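Local coordinates for outer membrane protein (Tpn50) (Borrelia burgdorferi, PDB 3OON) that probably binds peptidoglycan through its OmpA-like C-terminal domain, the part of the longer protein that this chain represents, at residues G12-F17 with E118-N123; F17-Y22 with Q30-K35; K48-I53 with K89-F94; E54-Q59 with N114-I119. One frame throughout, in Å; residues are numbered along the deposited sequence. Where two conformers were deposited one is given.

Overall arrangement
All four contacts belong to one mixed sheet and the helices packed on it. Contact 1 is the most buried: it zips strand 12-20 to strand 114-122, with isoleucine and leucine on the covered face. Contact 4 uses the other end of strand 114-122, where strand 51-55 gives out, and its chemistry turns from apolar to charged, with a sulfate ion at its outer end. Contact 3 takes strand 51-55 in the opposite direction across the sheet, to strand 92-96, and changes from apolar to water-bridged toward Asn50 and Gln91. Contact 2 shares Phe17 with contact 1 but joins strand to helix, mainly through lysine and glutamate side chains bonded to the strand's backbone on a partly buried flank.

Contact 1 (G12-F17 with E118-N123)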
# COMPACT_ATOMS: atom_id res chain seq x y z
N GLY A 12 -5.14 11.39 -6.44
CA GLY A 12 -5.70 10.05 -6.26
C GLY A 12 -4.93 9.26 -5.23
O GLY A 12 -4.43 9.81 -4.24
N ILE A 13 -4.84 7.95 -5.44
CA ILE A 13 -4.12 7.08 -4.53
C ILE A 13 -2.76 6.77 -5.15
O ILE A 13 -2.68 6.12 -6.18
CB ILE A 13 -4.91 5.77 -4.26
CG1 ILE A 13 -6.30 6.08 -3.69
CG2 ILE A 13 -4.13 4.86 -3.33
CD1 ILE A 13 -7.23 4.86 -3.61
N ASN A 14 -1.70 7.25 -4.50
CA ASN A 14 -0.33 7.04 -4.97
C ASN A 14 0.25 5.70 -4.49
O ASN A 14 0.21 5.39 -3.29
CB ASN A 14 0.56 8.19 -4.47
CG ASN A 14 1.93 8.21 -5.11
OD1 ASN A 14 2.13 8.77 -6.20
ND2 ASN A 14 2.89 7.62 -4.44
N LEU A 15 0.79 4.93 -5.43
CA LEU A 15 1.49 3.69 -5.15
C LEU A 15 2.96 3.93 -5.45
O LEU A 15 3.34 4.12 -6.61
CB LEU A 15 0.96 2.53 -6.00
CG LEU A 15 -0.56 2.31 -6.11
CD1 LEU A 15 -0.85 1.05 -6.94
CD2 LEU A 15 -1.18 2.20 -4.73
N SER A 16 3.79 3.97 -4.42
CA SER A 16 5.22 4.18 -4.66
C SER A 16 5.99 2.92 -4.29
O SER A 16 5.73 2.28 -3.27
CB SER A 16 5.75 5.42 -3.95
OG SER A 16 5.85 5.22 -2.57
N PHE A 17 6.92 2.54 -5.15
CA PHE A 17 7.64 1.29 -4.98
C PHE A 17 8.94 1.38 -5.76
O PHE A 17 9.19 2.37 -6.45
CB PHE A 17 6.78 0.10 -5.45
CG PHE A 17 6.23 0.26 -6.83
CD1 PHE A 17 6.88 -0.29 -7.92
CD2 PHE A 17 5.05 0.98 -7.04
CE1 PHE A 17 6.37 -0.12 -9.22
CE2 PHE A 17 4.54 1.16 -8.33
CZ PHE A 17 5.20 0.60 -9.42
N GLU A 118 6.24 5.31 -9.67
CA GLU A 118 5.02 5.63 -8.98
C GLU A 118 3.90 5.32 -9.93
O GLU A 118 4.03 5.52 -11.14
CB GLU A 118 4.97 7.10 -8.57
CG GLU A 118 5.96 7.49 -7.49
CD GLU A 118 7.25 8.04 -8.07
OE1 GLU A 118 7.17 8.88 -9.01
OE2 GLU A 118 8.33 7.64 -7.59
N ILE A 119 2.81 4.81 -9.37
CA ILE A 119 1.57 4.66 -10.10
C ILE A 119 0.48 5.32 -9.27
O ILE A 119 0.32 5.02 -8.07
CB ILE A 119 1.23 3.18 -10.33
CG1 ILE A 119 2.27 2.51 -11.23
CG2 ILE A 119 -0.17 3.07 -10.96
CD1 ILE A 119 2.06 1.01 -11.44
N THR A 120 -0.26 6.23 -9.88
CA THR A 120 -1.37 6.89 -9.20
C THR A 120 -2.71 6.40 -9.74
O THR A 120 -2.95 6.46 -10.94
CB THR A 120 -1.25 8.41 -9.30
OG1 THR A 120 0.00 8.83 -8.75
CG2 THR A 120 -2.38 9.11 -8.52
N ILE A 121 -3.56 5.91 -8.84
CA ILE A 121 -4.93 5.58 -9.21
C ILE A 121 -5.68 6.90 -9.21
O ILE A 121 -5.93 7.48 -8.15
CB ILE A 121 -5.58 4.57 -8.24
CG1 ILE A 121 -4.71 3.32 -8.12
CG2 ILE A 121 -6.98 4.19 -8.74
CD1 ILE A 121 -5.11 2.39 -6.97
N LEU A 122 -5.97 7.39 -10.41
CA LEU A 122 -6.52 8.74 -10.57
C LEU A 122 -7.98 8.78 -10.18
O LEU A 122 -8.75 7.87 -10.51
CB LEU A 122 -6.35 9.22 -12.02
CG LEU A 122 -4.92 9.28 -12.55
CD1 LEU A 122 -4.94 9.59 -14.04
CD2 LEU A 122 -4.05 10.30 -11.78
N ASN A 123 -8.35 9.84 -9.47
CA ASN A 123 -9.72 10.04 -9.00
C ASN A 123 -10.79 9.93 -10.08
O ASN A 123 -11.72 9.13 -9.96
CB ASN A 123 -9.82 11.37 -8.28
CG ASN A 123 -9.70 11.23 -6.78
OD1 ASN A 123 -8.65 11.49 -6.20
ND2 ASN A 123 -10.79 10.80 -6.14
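Residues Gly12 to Phe17 and Glu118 to Leu122 run antiparallel, their axes approaching to 4.4 Å, and the hydrogen-bonded pairs Ile13 with Ile121 and Leu15 with Ile119 each contribute two backbone bonds. The shortest of these four runs from Leu15 N to Ile119 O, 2.7 Å. Where the ladder ends, Gly12 CA makes a CA-H...O contact of 3.2 Å with Ile121 O; at its backbone angles (phi 150°, psi -146°) a CB would run into the carbonyl O of the preceding residue and into Ile121 O.

Ile13, Leu15, Ile119 and Ile121 all project from one face. Ile13 CB and Ile121 CB are 4.2 Å apart, and Leu15 CB packs against the backbone carbonyl of its partner, 3.3 Å from Ile119 O. The Phe17 ring offers its edge to Ile119, CZ to CD1 3.8 Å. Asn14, Ser16, Glu118 and Thr120 occupy the other face; there Ser16 CB touches Glu118 CG at 4.1 Å.

Helix 33-45 covers the apolar face through Ile39, which meets Phe17 and Ile119, and Leu43, which meets Leu15 and Ile121. Strand 4-9 continues the sheet beyond 12-17, and strand 51-55 continues it beyond 118-122.

Contact 2 (F17-Y22 with Q30-K35)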
# COMPACT_ATOMS: atom_id res chain seq x y z
N PHE A 17 6.92 2.54 -5.15
CA PHE A 17 7.64 1.29 -4.98
C PHE A 17 8.94 1.38 -5.76
O PHE A 17 9.19 2.37 -6.45
CB PHE A 17 6.78 0.10 -5.45
CG PHE A 17 6.23 0.26 -6.83
CD1 PHE A 17 6.88 -0.29 -7.92
CD2 PHE A 17 5.05 0.98 -7.04
CE1 PHE A 17 6.37 -0.12 -9.22
CE2 PHE A 17 4.54 1.16 -8.33
CZ PHE A 17 5.20 0.60 -9.42
N ASP A 18 9.77 0.35 -5.67
CA ASP A 18 10.99 0.35 -6.47
C ASP A 18 11.18 -0.97 -7.19
O ASP A 18 11.02 -2.06 -6.62
CB ASP A 18 12.22 0.71 -5.63
CG ASP A 18 12.56 -0.33 -4.61
OD1 ASP A 18 11.74 -1.25 -4.42
OD2 ASP A 18 13.65 -0.25 -4.00
N ILE A 19 11.53 -0.85 -8.47
CA ILE A 19 11.61 -1.97 -9.40
C ILE A 19 13.05 -2.03 -9.85
O ILE A 19 13.60 -1.01 -10.27
CB ILE A 19 10.71 -1.74 -10.65
CG1 ILE A 19 9.22 -1.75 -10.28
CG2 ILE A 19 11.04 -2.76 -11.77
CD1 ILE A 19 8.64 -3.12 -9.89
N GLU A 20 13.64 -3.21 -9.75
CA GLU A 20 14.99 -3.42 -10.27
C GLU A 20 14.94 -3.48 -11.78
O GLU A 20 14.23 -4.31 -12.35
CB GLU A 20 15.59 -4.70 -9.70
CG GLU A 20 15.92 -4.60 -8.23
CD GLU A 20 16.86 -5.70 -7.75
OE1 GLU A 20 17.80 -6.07 -8.48
OE2 GLU A 20 16.66 -6.17 -6.61
N PHE A 21 15.67 -2.56 -12.41
CA PHE A 21 15.91 -2.59 -13.85
C PHE A 21 17.38 -2.93 -14.05
O PHE A 21 18.23 -2.57 -13.24
CB PHE A 21 15.64 -1.21 -14.47
CG PHE A 21 14.19 -0.83 -14.49
CD1 PHE A 21 13.36 -1.26 -15.52
CD2 PHE A 21 13.67 -0.02 -13.50
CE1 PHE A 21 12.00 -0.88 -15.55
CE2 PHE A 21 12.32 0.36 -13.52
CZ PHE A 21 11.49 -0.08 -14.54
N TYR A 22 17.69 -3.62 -15.14
CA TYR A 22 19.08 -3.84 -15.49
C TYR A 22 19.74 -2.49 -15.77
O TYR A 22 19.07 -1.56 -16.22
CB TYR A 22 19.20 -4.79 -16.67
CG TYR A 22 18.90 -6.23 -16.29
CD1 TYR A 22 19.80 -6.97 -15.52
CD2 TYR A 22 17.72 -6.84 -16.71
CE1 TYR A 22 19.53 -8.29 -15.17
CE2 TYR A 22 17.44 -8.17 -16.37
CZ TYR A 22 18.35 -8.89 -15.60
OH TYR A 22 18.08 -10.19 -15.25
N GLN A 30 13.37 -10.37 -13.97
CA GLN A 30 12.35 -11.42 -13.91
C GLN A 30 11.65 -11.51 -12.55
O GLN A 30 10.42 -11.65 -12.48
CB GLN A 30 13.00 -12.77 -14.25
CG GLN A 30 12.05 -13.96 -14.21
CD GLN A 30 11.16 -14.05 -15.44
OE1 GLN A 30 10.96 -13.07 -16.16
NE2 GLN A 30 10.62 -15.24 -15.69
N LYS A 31 12.43 -11.42 -11.48
CA LYS A 31 11.92 -11.60 -10.13
C LYS A 31 10.95 -10.49 -9.70
O LYS A 31 10.25 -10.65 -8.70
CB LYS A 31 13.08 -11.68 -9.13
CG LYS A 31 13.87 -10.38 -9.00
CD LYS A 31 14.92 -10.49 -7.91
CE LYS A 31 15.70 -9.21 -7.77
NZ LYS A 31 16.95 -9.41 -7.00
N GLU A 32 10.91 -9.39 -10.45
CA GLU A 32 10.09 -8.24 -10.08
C GLU A 32 8.63 -8.37 -10.52
O GLU A 32 7.77 -7.62 -10.06
CB GLU A 32 10.69 -6.92 -10.62
CG GLU A 32 12.10 -6.57 -10.14
CD GLU A 32 12.17 -6.24 -8.66
OE1 GLU A 32 11.95 -7.16 -7.85
OE2 GLU A 32 12.43 -5.08 -8.31
N TYR A 33 8.35 -9.31 -11.42
CA TYR A 33 6.99 -9.42 -11.96
C TYR A 33 5.94 -9.78 -10.90
O TYR A 33 4.80 -9.35 -11.00
CB TYR A 33 6.94 -10.38 -13.16
CG TYR A 33 7.55 -9.75 -14.40
CD1 TYR A 33 6.93 -8.68 -15.03
CD2 TYR A 33 8.74 -10.23 -14.93
CE1 TYR A 33 7.49 -8.09 -16.17
CE2 TYR A 33 9.31 -9.65 -16.07
CZ TYR A 33 8.67 -8.58 -16.68
OH TYR A 33 9.23 -8.01 -17.80
N LYS A 34 6.36 -10.54 -9.88
CA LYS A 34 5.49 -10.89 -8.77
C LYS A 34 5.04 -9.63 -8.00
O LYS A 34 3.90 -9.53 -7.55
CB LYS A 34 6.21 -11.88 -7.85
CG LYS A 34 5.34 -12.51 -6.76
CD LYS A 34 4.77 -13.87 -7.20
CE LYS A 34 4.83 -14.91 -6.07
NZ LYS A 34 3.97 -14.59 -4.89
N LYS A 35 5.95 -8.67 -7.85
CA LYS A 35 5.61 -7.38 -7.25
C LYS A 35 4.60 -6.60 -8.09
O LYS A 35 3.63 -6.01 -7.57
CB LYS A 35 6.87 -6.54 -7.04
CG LYS A 35 6.62 -5.20 -6.35
CD LYS A 35 7.88 -4.31 -6.35
CE LYS A 35 8.91 -4.77 -5.37
NZ LYS A 35 9.83 -3.65 -5.00
O HOH W 1 8.96 -1.50 -3.35
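Glu32 and Lys35 reach from the start of helix 33-45 and the residue just before it back to Asp18, Ile19 and Glu20 on strand 12-20, tying together the first strand-to-helix connection of the OmpA-like fold. Two backbone groups of the strand are taken up by side chains. Glu20 N gives a nearly straight bond to Glu32 OE2, 2.7 Å long (168° at the hydrogen); the oxygen is met on its anti side, a little out of the carboxylate plane. Glu32 is bent at chi2 (-67°), which swings CD round toward the strand.

Asp18 O receives the second bond, from Lys35 NZ at 2.6 Å. That ammonium is richly supplied: it also bonds to Asn1 O and to a water. The water, 2.8 Å from Lys35 NZ, accepts from Asp18 N as well, so a third backbone group of the strand finds a partner here. The Asp18 carboxylate adds less certain contacts, since they belong to one of two conformers: a salt bridge from OD1 to Lys35 NZ at 3.1 Å, and a bond from Asn1 ND2 to OD2. With several acceptors round it, Lys35 would be expected to stay charged.

The aliphatic part of Lys35 packs too: its CD lies 3.8 Å from Ile19 CD1, the two side chains running antiparallel past one another. Glu20 and Glu32 cross at about a right angle with their carboxylate planes 65° apart, and the likely repulsion between them may be eased by Lys31. Lys31 NZ forms a salt bridge with Glu20 OE2 at 3.3 Å, its hydrogen bond a weak one.

Contact 3 (K48-I53 with K89-F94); sequences KNNILI and KDQILF
Ile51 and Ile92 run alongside each other in the same direction from two parallel strands, and touch CG1 to CG1 at 3.8 Å. Ile51 carries CG1 in the tight position between its backbone N and carbonyl carbon (chi1 65°), which turns that branch toward the neighbouring strand. One step on, Ile53 and Phe94 repeat this pose. Ile92 ties the two pairs together: its CG2 meets Ile53 CD1 at 3.6 Å, the chains meeting at a slant, and the same methyl rests 3.4 Å above the plane of the Phe94 ring, offset toward the rim. On the reverse face Leu52 CD1 reaches Leu93 CB at 3.9 Å.

Beside this apolar row three backbone bonds keep the strands in register, from Ile51 N to Gln91 O, Leu93 N to Ile51 O and Ile53 N to Leu93 O. The bond from Ile51 N to Gln91 O, 2.8 Å, arrives nearly along the C=O axis.

Toward Asn50 and Gln91 the character becomes polar. These two side chains cross at about a right angle, amide planes 89° apart, and Asn50 OD1 comes 3.7 Å from Gln91 CB. Two waters each donate to Asn50 OD1; one of them also donates to Lys48 O and accepts from Gln91 NE2, and the other donates to Asp90 O. Gln91 OE1 itself takes Asp88 N.

Helix 63-83 covers the isoleucine face, with Leu81 on Ile51, Ala74 on Ile53 and Ile82 on Ile92. Parallel neighbours joined through a covering helix make this the beta-alpha-beta unit of the OmpA-like fold, strand 51-55, helix 63-83, strand 92-96.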
# COMPACT_ATOMS: atom_id res chain seq x y z
N LYS A 48 -12.72 1.32 -12.83
CA LYS A 48 -13.11 2.48 -13.64
C LYS A 48 -12.03 3.54 -13.73
O LYS A 48 -12.05 4.39 -14.62
CB LYS A 48 -14.41 3.10 -13.10
CG LYS A 48 -15.68 2.50 -13.69
CD LYS A 48 -16.92 3.27 -13.23
CE LYS A 48 -18.09 3.07 -14.19
NZ LYS A 48 -17.82 3.72 -15.51
N ASN A 49 -11.07 3.49 -12.81
CA ASN A 49 -10.03 4.52 -12.73
C ASN A 49 -8.98 4.48 -13.83
O ASN A 49 -8.53 3.41 -14.24
CB ASN A 49 -9.33 4.49 -11.37
CG ASN A 49 -10.30 4.50 -10.21
OD1 ASN A 49 -11.05 3.54 -10.02
ND2 ASN A 49 -10.31 5.58 -9.45
N ASN A 50 -8.58 5.67 -14.29
CA ASN A 50 -7.40 5.82 -15.12
C ASN A 50 -6.20 5.82 -14.20
O ASN A 50 -6.33 6.08 -13.01
CB ASN A 50 -7.49 7.11 -15.93
CG ASN A 50 -8.69 7.12 -16.86
OD1 ASN A 50 -8.88 6.19 -17.64
ND2 ASN A 50 -9.52 8.16 -16.76
N ILE A 51 -5.03 5.51 -14.75
CA ILE A 51 -3.80 5.53 -13.94
C ILE A 51 -2.70 6.38 -14.58
O ILE A 51 -2.67 6.56 -15.79
CB ILE A 51 -3.24 4.11 -13.61
CG1 ILE A 51 -2.79 3.37 -14.87
CG2 ILE A 51 -4.25 3.28 -12.80
CD1 ILE A 51 -2.02 2.07 -14.54
N LEU A 52 -1.80 6.88 -13.75
CA LEU A 52 -0.63 7.60 -14.21
C LEU A 52 0.60 6.85 -13.74
O LEU A 52 0.71 6.56 -12.53
CB LEU A 52 -0.63 9.02 -13.62
CG LEU A 52 0.69 9.80 -13.64
CD1 LEU A 52 1.06 10.17 -15.07
CD2 LEU A 52 0.53 11.06 -12.80
N ILE A 53 1.50 6.51 -14.66
CA ILE A 53 2.72 5.78 -14.32
C ILE A 53 3.90 6.70 -14.58
O ILE A 53 4.07 7.19 -15.71
CB ILE A 53 2.90 4.49 -15.14
CG1 ILE A 53 1.62 3.64 -15.10
CG2 ILE A 53 4.13 3.71 -14.63
CD1 ILE A 53 1.75 2.30 -15.80
N LYS A 89 -4.91 0.28 -22.72
CA LYS A 89 -3.98 1.37 -23.05
C LYS A 89 -4.66 2.75 -22.96
O LYS A 89 -4.00 3.76 -22.69
CB LYS A 89 -3.30 1.14 -24.42
CG LYS A 89 -4.07 1.66 -25.62
CD LYS A 89 -3.20 1.83 -26.87
CE LYS A 89 -3.97 2.64 -27.91
NZ LYS A 89 -3.36 2.65 -29.29
N ASP A 90 -5.97 2.75 -23.18
CA ASP A 90 -6.84 3.91 -23.04
C ASP A 90 -6.79 4.57 -21.68
O ASP A 90 -7.12 5.75 -21.56
CB ASP A 90 -8.30 3.50 -23.23
CG ASP A 90 -8.63 3.19 -24.65
OD1 ASP A 90 -7.76 3.40 -25.52
OD2 ASP A 90 -9.76 2.74 -24.88
N GLN A 91 -6.45 3.78 -20.67
CA GLN A 91 -6.59 4.18 -19.27
C GLN A 91 -5.27 4.57 -18.65
O GLN A 91 -5.25 4.90 -17.47
CB GLN A 91 -7.17 3.04 -18.44
CG GLN A 91 -8.55 2.57 -18.88
CD GLN A 91 -8.99 1.35 -18.11
OE1 GLN A 91 -8.52 0.24 -18.37
NE2 GLN A 91 -9.87 1.54 -17.14
N ILE A 92 -4.17 4.51 -19.41
CA ILE A 92 -2.83 4.74 -18.82
C ILE A 92 -2.08 5.97 -19.37
O ILE A 92 -1.81 6.07 -20.57
CB ILE A 92 -1.90 3.50 -18.95
CG1 ILE A 92 -2.62 2.24 -18.48
CG2 ILE A 92 -0.59 3.72 -18.16
CD1 ILE A 92 -1.82 0.96 -18.70
N LEU A 93 -1.73 6.89 -18.47
CA LEU A 93 -0.84 7.99 -18.80
C LEU A 93 0.56 7.58 -18.37
O LEU A 93 0.74 6.96 -17.32
CB LEU A 93 -1.25 9.27 -18.07
CG LEU A 93 -2.53 10.01 -18.46
CD1 LEU A 93 -2.99 10.97 -17.38
CD2 LEU A 93 -2.33 10.75 -19.77
N PHE A 94 1.54 7.89 -19.22
CA PHE A 94 2.95 7.56 -18.98
C PHE A 94 3.75 8.85 -18.91
O PHE A 94 3.68 9.67 -19.83
CB PHE A 94 3.51 6.72 -20.13
CG PHE A 94 2.84 5.40 -20.31
CD1 PHE A 94 3.22 4.30 -19.54
CD2 PHE A 94 1.85 5.23 -21.28
CE1 PHE A 94 2.61 3.05 -19.72
CE2 PHE A 94 1.23 3.99 -21.47
CZ PHE A 94 1.62 2.90 -20.69
O HOH W 2 -11.05 4.56 -16.96
O HOH W 3 -9.72 6.64 -20.05

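Contact 4 (E54-Q59 with N114-I119). With SO4 (sulfate ion), chain B.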
# COMPACT_ATOMS: atom_id res chain seq x y z
N GLU A 54 4.70 6.92 -13.55
CA GLU A 54 5.81 7.88 -13.61
C GLU A 54 7.15 7.18 -13.40
O GLU A 54 7.32 6.45 -12.41
CB GLU A 54 5.62 8.98 -12.56
CG GLU A 54 4.33 9.77 -12.74
CD GLU A 54 4.15 10.82 -11.68
OE1 GLU A 54 3.53 10.52 -10.63
OE2 GLU A 54 4.63 11.95 -11.89
N GLY A 55 8.06 7.38 -14.35
CA GLY A 55 9.36 6.72 -14.35
C GLY A 55 10.47 7.70 -14.01
O GLY A 55 10.32 8.92 -14.17
N HIS A 56 11.59 7.15 -13.54
CA HIS A 56 12.72 7.94 -13.09
C HIS A 56 14.05 7.30 -13.45
O HIS A 56 14.17 6.06 -13.56
CB HIS A 56 12.68 8.16 -11.57
CG HIS A 56 11.42 8.80 -11.07
ND1 HIS A 56 11.29 10.16 -10.90
CD2 HIS A 56 10.23 8.25 -10.72
CE1 HIS A 56 10.07 10.43 -10.45
NE2 HIS A 56 9.41 9.29 -10.33
N THR A 57 15.04 8.15 -13.64
CA THR A 57 16.42 7.73 -13.77
C THR A 57 17.20 8.39 -12.64
O THR A 57 16.69 9.27 -11.95
CB THR A 57 17.03 8.17 -15.11
OG1 THR A 57 16.78 9.57 -15.31
CG2 THR A 57 16.43 7.40 -16.26
N GLU A 58 18.44 7.95 -12.46
CA GLU A 58 19.31 8.51 -11.43
C GLU A 58 20.53 9.22 -12.00
O GLU A 58 20.99 10.21 -11.44
CB GLU A 58 19.72 7.42 -10.44
CG GLU A 58 18.54 6.87 -9.65
CD GLU A 58 18.94 5.94 -8.53
OE1 GLU A 58 20.12 5.51 -8.47
OE2 GLU A 58 18.06 5.62 -7.70
N GLN A 59 21.04 8.70 -13.12
CA GLN A 59 22.26 9.21 -13.77
C GLN A 59 22.06 10.64 -14.24
O GLN A 59 20.98 11.01 -14.68
CB GLN A 59 22.60 8.30 -14.96
CG GLN A 59 23.91 8.55 -15.66
CD GLN A 59 24.21 7.51 -16.73
OE1 GLN A 59 25.13 6.70 -16.58
NE2 GLN A 59 23.44 7.51 -17.82
N ASN A 114 17.63 -1.05 -8.31
CA ASN A 114 16.35 -0.46 -7.90
C ASN A 114 16.14 0.99 -8.31
O ASN A 114 16.92 1.87 -7.97
CB ASN A 114 16.16 -0.59 -6.38
CG ASN A 114 15.40 -1.84 -5.98
OD1 ASN A 114 14.44 -2.26 -6.65
ND2 ASN A 114 15.79 -2.43 -4.86
N ARG A 115 15.04 1.23 -9.03
CA ARG A 115 14.66 2.57 -9.46
C ARG A 115 13.20 2.86 -9.08
O ARG A 115 12.35 1.96 -9.10
CB ARG A 115 14.84 2.74 -10.97
CG ARG A 115 16.28 2.65 -11.45
CD ARG A 115 17.10 3.80 -10.90
NE ARG A 115 18.50 3.72 -11.33
CZ ARG A 115 19.46 3.05 -10.69
NH1 ARG A 115 19.20 2.37 -9.58
NH2 ARG A 115 20.70 3.05 -11.17
N ARG A 116 12.94 4.12 -8.75
CA ARG A 116 11.64 4.55 -8.28
C ARG A 116 10.63 4.57 -9.42
O ARG A 116 10.91 5.05 -10.52
CB ARG A 116 11.74 5.95 -7.67
CG ARG A 116 12.58 6.03 -6.38
CD ARG A 116 12.72 7.47 -5.89
NE ARG A 116 11.51 8.25 -6.17
CZ ARG A 116 11.44 9.30 -6.99
NH1 ARG A 116 12.52 9.75 -7.61
NH2 ARG A 116 10.27 9.90 -7.16
N VAL A 117 9.45 4.01 -9.13
CA VAL A 117 8.29 4.09 -10.02
C VAL A 117 7.13 4.48 -9.14
O VAL A 117 7.03 4.06 -7.98
CB VAL A 117 7.96 2.75 -10.75
CG1 VAL A 117 6.81 2.95 -11.76
CG2 VAL A 117 9.15 2.20 -11.49
N GLU A 118 6.24 5.31 -9.67
CA GLU A 118 5.02 5.63 -8.98
C GLU A 118 3.90 5.32 -9.93
O GLU A 118 4.03 5.52 -11.14
CB GLU A 118 4.97 7.10 -8.57
CG GLU A 118 5.96 7.49 -7.49
CD GLU A 118 7.25 8.04 -8.07
OE1 GLU A 118 7.17 8.88 -9.01
OE2 GLU A 118 8.33 7.64 -7.59
N ILE A 119 2.81 4.81 -9.37
CA ILE A 119 1.57 4.66 -10.10
C ILE A 119 0.48 5.32 -9.27
O ILE A 119 0.32 5.02 -8.07
CB ILE A 119 1.23 3.18 -10.33
CG1 ILE A 119 2.27 2.51 -11.23
CG2 ILE A 119 -0.17 3.07 -10.96
CD1 ILE A 119 2.06 1.01 -11.44
S SO4 B . 19.83 5.21 -14.41
O1 SO4 B . 20.94 4.72 -13.59
O2 SO4 B . 18.61 5.29 -13.62
O3 SO4 B . 20.20 6.54 -14.90
O4 SO4 B . 19.66 4.31 -15.55
O HOH W 4 11.86 4.30 -12.84
O HOH W 5 15.03 6.07 -9.09
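In His56 chi1 (-56°) sets CG anti to the carbonyl carbon, beside Arg116 O, and NE2 meets Glu118, whose chain is bent at chi2 (94°) to carry CD toward the ring. The site lies where strands 51-55 and 114-122 of the OmpA-like sheet part, just past the antiparallel hydrogen-bonded pair Glu54 and Glu118. His56 NE2 donates to the syn lone pair of Glu118 OE1 at 2.6 Å, close to the ring plane. The other carboxylate oxygen, OE2, forms a salt bridge with Arg116 NH2, and that same nitrogen sits 3.2 Å above the His56 ring, offset toward its rim. Trp97 also meets the His56 ring. The carboxylate would tend to stabilise a protonated imidazole, and the arginine would oppose it.

Farther out Glu58 stacks on Arg115, their planes 3° apart, with OE1 3.3 Å over the centre of the guanidinium; this is attraction of charges, with no N-H aimed at the oxygen. Arg115 uses its edge for the sulfate: NE binds O2 at 2.8 Å and NH2 binds O1. Glu58 N, Gln59 N and Arg73 also grip the ion, which probably came from the crystallisation liquor. Related OmpA-like domains bind peptidoglycan in this region, so the sulfate may mark where an anionic group would sit. Between the parting strands one water bridges the gap, accepting from His56 N at 2.9 Å and donating to Arg116 O at 2.6 Å.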